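PDB 3S30: putative carbohydrate metabolism domain-containing protein from Bacteroides vulgatus, which is of unproven function but is probably a glycoside hydrolase or another carbohydrate-active protein, built on a galactose-binding-domain-like beta fold that holds a sodium ion. Local coordinates for residues N117-L122 and P150-S156; E217-L221 and D297-E301; G230-Y234 and F332-P336. One frame throughout, in Å; residues are numbered along the deposited sequence.

Contact 1 of 3, residues N117-L122 and P150-S156; sequences NEYYVL and PNDFPTS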
# COMPACT_ATOMS: atom_id res chain seq x y z
N ASN A 117 18.44 9.85 -7.48
CA ASN A 117 17.14 10.40 -7.08
C ASN A 117 17.07 10.44 -5.56
O ASN A 117 17.87 9.79 -4.89
CB ASN A 117 15.99 9.51 -7.58
CG ASN A 117 16.06 9.23 -9.05
OD1 ASN A 117 15.93 10.13 -9.88
ND2 ASN A 117 16.26 7.96 -9.40
N GLU A 118 16.10 11.19 -5.05
CA GLU A 118 15.74 11.19 -3.64
C GLU A 118 14.22 11.05 -3.47
O GLU A 118 13.47 11.68 -4.20
CB GLU A 118 16.23 12.48 -2.96
CG GLU A 118 17.75 12.56 -2.81
CD GLU A 118 18.19 13.70 -1.89
OE1 GLU A 118 17.52 14.77 -1.89
OE2 GLU A 118 19.21 13.54 -1.18
N TYR A 119 13.78 10.23 -2.52
CA TYR A 119 12.35 10.03 -2.27
C TYR A 119 12.02 9.93 -0.77
O TYR A 119 12.92 9.86 0.06
CB TYR A 119 11.85 8.79 -3.01
CG TYR A 119 12.55 7.50 -2.62
CD1 TYR A 119 12.13 6.78 -1.51
CD2 TYR A 119 13.60 7.00 -3.37
CE1 TYR A 119 12.75 5.60 -1.15
CE2 TYR A 119 14.25 5.82 -3.00
CZ TYR A 119 13.82 5.14 -1.89
OH TYR A 119 14.42 3.97 -1.52
N TYR A 120 10.73 9.95 -0.43
CA TYR A 120 10.30 9.83 0.98
C TYR A 120 9.97 8.40 1.42
O TYR A 120 9.39 7.62 0.67
CB TYR A 120 9.06 10.69 1.26
CG TYR A 120 9.24 12.19 1.19
CD1 TYR A 120 10.41 12.83 1.62
CD2 TYR A 120 8.20 13.00 0.74
CE1 TYR A 120 10.54 14.21 1.57
CE2 TYR A 120 8.31 14.37 0.69
CZ TYR A 120 9.47 14.97 1.10
OH TYR A 120 9.54 16.34 1.03
N VAL A 121 10.39 8.06 2.64
CA VAL A 121 9.90 6.88 3.35
C VAL A 121 9.10 7.42 4.52
O VAL A 121 9.61 8.22 5.31
CB VAL A 121 11.06 5.96 3.87
CG1 VAL A 121 10.50 4.71 4.53
CG2 VAL A 121 12.01 5.56 2.72
N LEU A 122 7.83 7.02 4.62
CA LEU A 122 6.96 7.50 5.67
C LEU A 122 7.10 6.56 6.86
O LEU A 122 7.25 5.35 6.69
CB LEU A 122 5.49 7.56 5.23
CG LEU A 122 5.02 8.64 4.24
CD1 LEU A 122 5.59 8.39 2.87
CD2 LEU A 122 3.49 8.68 4.18
N PRO A 150 11.58 14.18 -4.18
CA PRO A 150 10.53 13.43 -3.45
C PRO A 150 9.09 13.62 -3.96
O PRO A 150 8.32 12.68 -3.99
CB PRO A 150 10.67 13.96 -2.02
CG PRO A 150 12.15 14.27 -1.90
CD PRO A 150 12.55 14.79 -3.25
N ASN A 151 8.73 14.83 -4.36
CA ASN A 151 7.39 15.11 -4.84
C ASN A 151 7.10 14.66 -6.29
O ASN A 151 5.94 14.68 -6.73
CB ASN A 151 7.07 16.59 -4.61
CG ASN A 151 6.68 16.86 -3.15
OD1 ASN A 151 5.69 16.30 -2.64
ND2 ASN A 151 7.45 17.70 -2.48
N ASP A 152 8.12 14.19 -7.00
CA ASP A 152 7.91 13.53 -8.28
C ASP A 152 7.52 12.07 -8.12
O ASP A 152 7.04 11.47 -9.07
CB ASP A 152 9.16 13.60 -9.16
CG ASP A 152 9.67 14.99 -9.31
OD1 ASP A 152 8.86 15.92 -9.59
OD2 ASP A 152 10.89 15.16 -9.14
N PHE A 153 7.74 11.48 -6.95
CA PHE A 153 7.51 10.03 -6.77
C PHE A 153 6.03 9.63 -6.69
O PHE A 153 5.17 10.47 -6.44
CB PHE A 153 8.30 9.47 -5.58
CG PHE A 153 9.74 9.19 -5.92
CD1 PHE A 153 10.63 10.24 -6.08
CD2 PHE A 153 10.17 7.89 -6.16
CE1 PHE A 153 11.94 9.99 -6.43
CE2 PHE A 153 11.48 7.64 -6.50
CZ PHE A 153 12.37 8.69 -6.64
N PRO A 154 5.74 8.35 -6.95
CA PRO A 154 4.35 7.91 -6.85
C PRO A 154 3.79 8.02 -5.43
O PRO A 154 2.58 8.27 -5.23
CB PRO A 154 4.38 6.45 -7.32
CG PRO A 154 5.69 6.28 -8.06
CD PRO A 154 6.63 7.30 -7.50
N THR A 155 4.68 7.89 -4.45
CA THR A 155 4.32 7.93 -3.05
C THR A 155 5.06 9.04 -2.31
O THR A 155 6.29 9.08 -2.28
CB THR A 155 4.62 6.58 -2.41
OG1 THR A 155 3.91 5.57 -3.12
CG2 THR A 155 4.21 6.56 -0.95
N SER A 156 4.27 9.93 -1.71
CA SER A 156 4.76 11.10 -1.00
C SER A 156 3.71 11.51 0.03
O SER A 156 2.79 10.73 0.33
CB SER A 156 5.01 12.26 -1.98
OG SER A 156 5.71 13.32 -1.35
O HOH W 1 8.62 10.71 -2.33
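Segment 117-122, on strand 117-124, runs over the 3-10 turn, the loop and the first strand residues of 150-156 without one direct hydrogen bond between them. At its start, Asn117 lays CB against the rim of the Phe153 ring (CB to CZ 3.8 Å), while its amide end is held by Gly145 and Tyr148. Glu118 O comes within 3.1 Å of Pro150 N, but the proline nitrogen has no hydrogen to give, so the carbonyl merely abuts the turn. The CA atoms come nearest at Tyr119, whose CA is 4.0 Å from Pro150 CA. Tyr119 CB sits almost on the normal of the Phe153 ring, 3.4 Å from the centroid, a CH-pi contact; the two rings themselves meet obliquely. Tyr120 reverses the roles, its ring receiving Pro150 CB over one face at 3.5 Å from the centroid. A water accepts from Tyr120 N (2.9 Å) and donates to Pro150 O (2.6 Å) and Thr155 O (2.8 Å), supplying the link that the backbones do not make directly. Leu122 ends the segment with a loose approach of CD1 to Thr155 CG2 (4.5 Å). Strand 117-124, central in a three-stranded antiparallel sheet, thus packs on the 3-10 turn and loop leading into strand 155-158 of the main sheet, only the Tyr120 and Leu122 side chains reaching that strand, consistent with the galactose-binding-domain-like beta fold.

Contact 2 of 3, residues E217-L221 and D297-E301; sequences EPIKL and DFNYE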
# COMPACT_ATOMS: atom_id res chain seq x y z
N GLU A 217 -5.96 -8.87 17.20
CA GLU A 217 -6.90 -9.31 16.18
C GLU A 217 -7.65 -8.07 15.68
O GLU A 217 -8.46 -7.49 16.41
CB GLU A 217 -7.86 -10.40 16.71
CG GLU A 217 -7.65 -10.75 18.18
CD GLU A 217 -8.38 -12.00 18.63
OE1 GLU A 217 -8.84 -12.79 17.78
OE2 GLU A 217 -8.47 -12.19 19.86
N PRO A 218 -7.33 -7.62 14.45
CA PRO A 218 -7.97 -6.41 13.91
C PRO A 218 -9.40 -6.68 13.51
O PRO A 218 -9.71 -7.77 13.02
CB PRO A 218 -7.13 -6.09 12.68
CG PRO A 218 -6.58 -7.38 12.24
CD PRO A 218 -6.35 -8.19 13.51
N ILE A 219 -10.28 -5.70 13.71
CA ILE A 219 -11.67 -5.85 13.30
C ILE A 219 -12.06 -4.89 12.19
O ILE A 219 -12.83 -5.25 11.31
CB ILE A 219 -12.68 -5.79 14.50
CG1 ILE A 219 -12.42 -4.59 15.42
CG2 ILE A 219 -12.60 -7.08 15.32
CD1 ILE A 219 -13.34 -4.57 16.63
N LYS A 220 -11.53 -3.67 12.20
CA LYS A 220 -11.83 -2.76 11.09
C LYS A 220 -10.72 -1.77 10.77
O LYS A 220 -9.89 -1.41 11.63
CB LYS A 220 -13.18 -2.06 11.29
CG LYS A 220 -13.32 -1.26 12.55
CD LYS A 220 -14.77 -0.81 12.78
CE LYS A 220 -15.60 -1.91 13.46
NZ LYS A 220 -17.04 -1.54 13.63
N LEU A 221 -10.70 -1.38 9.49
CA LEU A 221 -9.77 -0.37 8.99
C LEU A 221 -10.59 0.86 8.66
O LEU A 221 -11.47 0.81 7.79
CB LEU A 221 -9.04 -0.88 7.73
CG LEU A 221 -8.01 0.08 7.10
CD1 LEU A 221 -6.80 0.29 8.02
CD2 LEU A 221 -7.57 -0.39 5.72
N ASP A 297 -14.79 -3.71 7.53
CA ASP A 297 -14.77 -4.76 8.56
C ASP A 297 -13.89 -5.93 8.11
O ASP A 297 -13.97 -6.37 6.96
CB ASP A 297 -16.18 -5.29 8.85
CG ASP A 297 -17.07 -4.28 9.58
OD1 ASP A 297 -16.84 -4.00 10.78
OD2 ASP A 297 -18.04 -3.79 8.96
N PHE A 298 -13.06 -6.42 9.01
CA PHE A 298 -12.32 -7.67 8.76
C PHE A 298 -13.27 -8.86 8.71
O PHE A 298 -14.09 -9.06 9.61
CB PHE A 298 -11.21 -7.89 9.80
CG PHE A 298 -9.93 -7.18 9.47
CD1 PHE A 298 -9.79 -5.82 9.72
CD2 PHE A 298 -8.87 -7.87 8.89
CE1 PHE A 298 -8.61 -5.16 9.43
CE2 PHE A 298 -7.68 -7.21 8.58
CZ PHE A 298 -7.55 -5.86 8.85
N ASN A 299 -13.15 -9.64 7.64
CA ASN A 299 -13.94 -10.84 7.41
C ASN A 299 -13.13 -12.09 7.80
O ASN A 299 -12.31 -12.57 7.03
CB ASN A 299 -14.33 -10.90 5.92
CG ASN A 299 -15.41 -11.92 5.62
OD1 ASN A 299 -15.66 -12.83 6.42
ND2 ASN A 299 -16.06 -11.78 4.46
N TYR A 300 -13.36 -12.59 9.01
CA TYR A 300 -12.74 -13.85 9.48
C TYR A 300 -13.54 -15.07 9.05
O TYR A 300 -12.97 -16.15 8.86
CB TYR A 300 -12.63 -13.88 11.00
CG TYR A 300 -11.61 -12.93 11.57
CD1 TYR A 300 -11.90 -11.56 11.68
CD2 TYR A 300 -10.38 -13.39 12.01
CE1 TYR A 300 -10.96 -10.67 12.22
CE2 TYR A 300 -9.44 -12.51 12.56
CZ TYR A 300 -9.74 -11.15 12.66
OH TYR A 300 -8.81 -10.29 13.20
N GLU A 301 -14.85 -14.89 8.93
CA GLU A 301 -15.78 -15.98 8.59
C GLU A 301 -15.54 -16.58 7.19
O GLU A 301 -15.78 -17.76 6.99
CB GLU A 301 -17.22 -15.47 8.72
CG GLU A 301 -18.31 -16.47 8.32
CD GLU A 301 -18.78 -16.31 6.88
OE1 GLU A 301 -18.57 -15.22 6.29
OE2 GLU A 301 -19.38 -17.27 6.35
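Segment 297-301 is tied to 217-221 by two hydrogen bonds of different origin. Phe298 N donates to Ile219 O over 2.6 Å in a nearly straight bond, and Asp297 CA adds a CA-H...O contact to the same oxygen (3.4 Å). Beside it, Lys220 and Asp297 form an antiparallel non-hydrogen-bonded pair. Pro218 O is satisfied by a side chain instead, accepting from Tyr300 OH at 2.7 Å. On the other edge of the strand, Ile219 and Lys220 both face Val348 in a classic beta bulge. Lys220 NZ makes its salt bridge with Glu295; the one to Asp297 OD1 is long at 3.8 Å. Beneath these polar links, Pro218 CG lies over the face of the Phe298 ring, 3.9 Å from its centroid, next to Leu347 and Ala250. With the lysine charge directed mainly to Glu295, the chemistry implies that a tyrosine hydroxyl, in place of a backbone NH, satisfies Pro218 O, so the carbonyls of Pro218 and Ile219 are both satisfied within the contact.

Contact 3 of 3, residues G230-Y234 and F332-P336; sequences GPEFY and FQGAP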
# COMPACT_ATOMS: atom_id res chain seq x y z
N GLY A 230 -6.94 9.78 -13.19
CA GLY A 230 -6.21 10.49 -14.24
C GLY A 230 -6.95 10.46 -15.58
O GLY A 230 -7.86 9.63 -15.79
N PRO A 231 -6.58 11.37 -16.51
CA PRO A 231 -7.32 11.56 -17.75
C PRO A 231 -7.06 10.49 -18.81
O PRO A 231 -7.88 10.30 -19.71
CB PRO A 231 -6.86 12.94 -18.23
CG PRO A 231 -5.46 13.10 -17.66
CD PRO A 231 -5.42 12.28 -16.40
N GLU A 232 -5.92 9.80 -18.72
CA GLU A 232 -5.57 8.77 -19.68
C GLU A 232 -5.18 7.47 -18.98
O GLU A 232 -4.22 7.44 -18.21
CB GLU A 232 -4.44 9.26 -20.58
CG GLU A 232 -4.85 10.37 -21.53
CD GLU A 232 -3.72 10.85 -22.40
OE1 GLU A 232 -3.18 10.03 -23.18
OE2 GLU A 232 -3.37 12.04 -22.32
N PHE A 233 -5.96 6.42 -19.24
CA PHE A 233 -5.73 5.11 -18.64
C PHE A 233 -4.78 4.30 -19.54
O PHE A 233 -5.08 4.08 -20.70
CB PHE A 233 -7.08 4.39 -18.46
CG PHE A 233 -7.01 3.18 -17.57
CD1 PHE A 233 -6.63 1.95 -18.07
CD2 PHE A 233 -7.35 3.27 -16.23
CE1 PHE A 233 -6.57 0.82 -17.25
CE2 PHE A 233 -7.29 2.15 -15.40
CZ PHE A 233 -6.89 0.91 -15.93
N TYR A 234 -3.65 3.87 -18.99
CA TYR A 234 -2.70 3.02 -19.73
C TYR A 234 -3.09 1.56 -19.59
O TYR A 234 -3.15 1.03 -18.49
CB TYR A 234 -1.25 3.22 -19.25
CG TYR A 234 -0.59 4.53 -19.67
CD1 TYR A 234 -1.35 5.62 -20.08
CD2 TYR A 234 0.80 4.67 -19.64
CE1 TYR A 234 -0.75 6.81 -20.45
CE2 TYR A 234 1.41 5.86 -20.02
CZ TYR A 234 0.63 6.92 -20.42
OH TYR A 234 1.20 8.12 -20.78
N PHE A 332 0.30 -2.84 -14.36
CA PHE A 332 0.48 -1.72 -15.29
C PHE A 332 -0.79 -1.35 -16.10
O PHE A 332 -0.72 -0.97 -17.28
CB PHE A 332 1.69 -1.99 -16.20
CG PHE A 332 2.88 -2.47 -15.43
CD1 PHE A 332 3.56 -1.60 -14.57
CD2 PHE A 332 3.28 -3.80 -15.49
CE1 PHE A 332 4.64 -2.04 -13.81
CE2 PHE A 332 4.36 -4.25 -14.74
CZ PHE A 332 5.04 -3.36 -13.90
N GLN A 333 -1.93 -1.45 -15.43
CA GLN A 333 -3.19 -0.93 -15.93
C GLN A 333 -3.63 0.20 -14.99
O GLN A 333 -4.13 -0.03 -13.90
CB GLN A 333 -4.24 -2.03 -15.96
CG GLN A 333 -3.85 -3.23 -16.84
CD GLN A 333 -4.95 -4.27 -16.93
OE1 GLN A 333 -6.06 -4.08 -16.41
NE2 GLN A 333 -4.65 -5.39 -17.58
N GLY A 334 -3.45 1.44 -15.43
CA GLY A 334 -3.76 2.58 -14.59
C GLY A 334 -3.56 3.88 -15.30
O GLY A 334 -3.03 3.91 -16.42
N ALA A 335 -4.00 4.96 -14.67
CA ALA A 335 -3.90 6.30 -15.24
C ALA A 335 -2.81 7.12 -14.55
O ALA A 335 -2.90 7.35 -13.34
CB ALA A 335 -5.23 7.01 -15.13
N PRO A 336 -1.78 7.54 -15.29
CA PRO A 336 -0.94 8.58 -14.70
C PRO A 336 -1.78 9.77 -14.24
O PRO A 336 -2.70 10.18 -14.95
CB PRO A 336 -0.02 8.99 -15.86
CG PRO A 336 0.14 7.74 -16.65
CD PRO A 336 -1.24 7.10 -16.59
O HOH W 2 -3.20 9.86 -17.44
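Antiparallel pairing between 230-234 and 332-336 is confined to a single bridge, in which Tyr234 and Gly334 form a hydrogen-bonded pair with CA atoms 5.3 Å apart. Tyr234 N donates to Gly334 O at 2.6 Å, and Gly334 N returns a bond to Tyr234 O at 3.1 Å. CA-H...O contacts extend the approach on both sides of this pair, from Gln333 CA to Tyr234 O and from Ala335 CA to Glu232 O, each at 3.2 Å. Farther along, a water donates to Glu232 O (2.7 Å) and Pro336 O (2.6 Å), bridging the two segments beyond the paired residues. Gly230 CA lies 3.6 Å from Pro336 O, and a CB there would clash with that oxygen and with Ala335 CB. The bridge joins the short beta hairpin of strands 233-235 and 238-240 to the loop between strands 317-324 and 339-349 of the main antiparallel sheet. Among the side chains, Phe233 curls back so that its ring takes Gly334 CA over one face, 3.9 Å from the centroid; a second CH-pi contact puts Pro336 CD 3.9 Å from the centroid of the Tyr234 ring. Lys173 of strand 166-173 touches both Tyr234 and Pro336. Ala335 CB packs against Gly230 CA (3.7 Å) and Phe233 CA (4.0 Å), while Ala335 N is hydrogen-bonded to Asp244 and the Glu232 carboxylate turns away to Ser239.

Overall arrangement
All three contacts fall within the putative carbohydrate metabolism domain, yet none touches another. Contact 1 closes before the others open and lies on the opposite side of the chain's centre from contact 2, their centres 31 Å apart; both reach the main antiparallel sheet, through strands 155-158 and 218-228 respectively. Contact 3 lies about 20 Å from contact 1 and 31 Å from contact 2, centre to centre. Contacts 2 and 3 alternate along the chain: strand 218-228 leads into strand 233-235, and their partners follow in the same order. The contacts join different parts of one beta domain, the side chains of Leu122 (contact 1) and Leu221 (contact 2) being about 9 and 14 Å from the sodium ion.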